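Local structure of NAD_Gly3P_dh, NAD-dependent glycerol-3-phosphate dehydrogenase (5OCM) at residues A[55-60]-A[82-87]. The protein acts as an imine reductase, probably using NADPH bound largely by its Rossmann-type domain to reduce imines to amines. Numbering follows the deposited sequence.
Sequences DAAEAS and DVLAGR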
loop_
_atom_site.group_PDB
_atom_site.type_symbol
_atom_site.label_atom_id
_atom_site.label_comp_id
_atom_site.label_asym_id
_atom_site.label_seq_id
_atom_site.Cartn_x
_atom_site.Cartn_y
_atom_site.Cartn_z
ATOM N N ASP A 55 -25.307 26.572 21.658
ATOM C CA ASP A 55 -26.654 26.329 21.117
ATOM C C ASP A 55 -26.694 25.005 20.306
ATOM O O ASP A 55 -27.655 24.232 20.348
ATOM C CB ASP A 55 -27.049 27.455 20.155
ATOM C CG ASP A 55 -27.499 28.767 20.856
ATOM O OD1 ASP A 55 -27.638 28.782 22.112
ATOM O OD2 ASP A 55 -27.728 29.713 20.090
ATOM N N ALA A 56 -25.631 24.758 19.542
ATOM C CA ALA A 56 -25.569 23.552 18.725
ATOM C C ALA A 56 -25.546 22.298 19.589
ATOM O O ALA A 56 -26.300 21.338 19.357
ATOM C CB ALA A 56 -24.388 23.626 17.820
ATOM N N ALA A 57 -24.729 22.331 20.646
ATOM C CA ALA A 57 -24.606 21.219 21.548
ATOM C C ALA A 57 -25.926 20.919 22.269
ATOM O O ALA A 57 -26.296 19.744 22.422
ATOM C CB ALA A 57 -23.485 21.438 22.542
ATOM N N GLU A 58 -26.658 21.984 22.599
ATOM C CA GLU A 58 -27.913 21.839 23.327
ATOM C C GLU A 58 -29.016 21.235 22.492
ATOM O O GLU A 58 -29.996 20.777 23.046
ATOM C CB GLU A 58 -28.448 23.222 23.836
ATOM C CG GLU A 58 -27.781 23.735 25.068
ATOM C CD GLU A 58 -28.285 25.104 25.515
ATOM O OE1 GLU A 58 -28.826 25.920 24.711
ATOM O OE2 GLU A 58 -28.088 25.349 26.716
ATOM N N ALA A 59 -28.872 21.230 21.160
ATOM C CA ALA A 59 -29.963 20.823 20.266
ATOM C C ALA A 59 -30.157 19.314 20.134
ATOM O O ALA A 59 -31.256 18.876 19.747
ATOM C CB ALA A 59 -29.732 21.431 18.916
ATOM N N SER A 60 -29.121 18.518 20.438
ATOM C CA SER A 60 -29.154 17.102 20.111
ATOM C C SER A 60 -28.658 16.196 21.225
ATOM O O SER A 60 -27.797 16.595 22.002
ATOM C CB SER A 60 -28.272 16.800 18.856
ATOM O OG SER A 60 -28.529 17.740 17.801
ATOM N N ASP A 82 -21.098 21.552 31.204
ATOM C CA ASP A 82 -22.475 21.423 31.666
ATOM C C ASP A 82 -23.498 21.166 30.627
ATOM O O ASP A 82 -24.375 20.379 30.831
ATOM C CB ASP A 82 -22.870 22.663 32.543
ATOM C CG ASP A 82 -22.265 22.550 33.961
ATOM O OD1 ASP A 82 -21.879 21.446 34.437
ATOM O OD2 ASP A 82 -22.266 23.555 34.658
ATOM N N VAL A 83 -23.409 21.818 29.490
ATOM C CA VAL A 83 -24.364 21.602 28.408
ATOM C C VAL A 83 -24.357 20.125 27.912
ATOM O O VAL A 83 -25.348 19.644 27.486
ATOM C CB VAL A 83 -23.932 22.577 27.242
ATOM C CG1 VAL A 83 -24.730 22.345 25.978
ATOM C CG2 VAL A 83 -24.069 24.031 27.694
ATOM N N LEU A 84 -23.192 19.482 27.893
ATOM C CA LEU A 84 -23.005 18.123 27.390
ATOM C C LEU A 84 -23.538 17.034 28.323
ATOM O O LEU A 84 -23.659 15.899 27.942
ATOM C CB LEU A 84 -21.557 17.826 26.970
ATOM C CG LEU A 84 -21.093 18.637 25.743
ATOM C CD1 LEU A 84 -19.569 18.597 25.525
ATOM C CD2 LEU A 84 -21.830 18.204 24.432
ATOM N N ALA A 85 -23.826 17.378 29.562
ATOM C CA ALA A 85 -24.633 16.533 30.462
ATOM C C ALA A 85 -25.804 15.847 29.814
ATOM O O ALA A 85 -26.694 16.466 29.194
ATOM C CB ALA A 85 -25.133 17.355 31.685
ATOM N N GLY A 86 -25.789 14.506 29.882
ATOM C CA GLY A 86 -26.853 13.655 29.353
ATOM C C GLY A 86 -26.700 13.358 27.873
ATOM O O GLY A 86 -27.628 12.777 27.293
ATOM N N ARG A 87 -25.653 13.889 27.225
ATOM C CA ARG A 87 -25.480 13.752 25.777
ATOM C C ARG A 87 -24.277 12.867 25.542
ATOM O O ARG A 87 -23.469 12.646 26.390
ATOM C CB ARG A 87 -25.265 15.100 25.084
ATOM C CG ARG A 87 -26.378 16.097 25.384
ATOM C CD ARG A 87 -26.101 17.481 24.819
ATOM N NE ARG A 87 -26.975 18.421 25.482
ATOM C CZ ARG A 87 -28.243 18.642 25.182
ATOM N NH1 ARG A 87 -28.834 18.060 24.178
ATOM N NH2 ARG A 87 -28.936 19.488 25.940
#
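E58 and V83 face each other with their CA atoms 6.2 Å apart, where the last part of helix 53-58 meets two overlapping beta turns, type I from D82 to A85 and type II from L84 to R87, that lead into strand 88-91. V83 points CG1 at the helix: this methyl, anti to the backbone N (chi1 173°), lies 3.5 Å from E58 CG and also packs on A57 CB. L84 adds CD2, 4.1 Å from A57 CB. The E58 side chain crosses V83 at about a right angle, and its carboxylate turns to R54 in a salt bridge.

R87 reaches over from the second turn, extended from CG to NE. Its guanidinium spreads one face over the backbone of A57 and E58, with E58 CA above the middle of the group. Two bonds in its plane fix its rotation: NE donates to V83 O of its own loop at 2.9 Å, and NH1 donates to S60 O at 2.8 Å, approaching that oxygen from above the carbonyl plane. An alanine in place of R87 would probably leave S60 O and V83 O without these donors and lose the polar tie across the contact. The positive charge sits among carbonyl oxygens at the C-terminal end of a helix, whose dipole would probably help stabilise it, and R87 thereby ties together two consecutive crossover connections of the Rossmann-type domain, away from the cofactor.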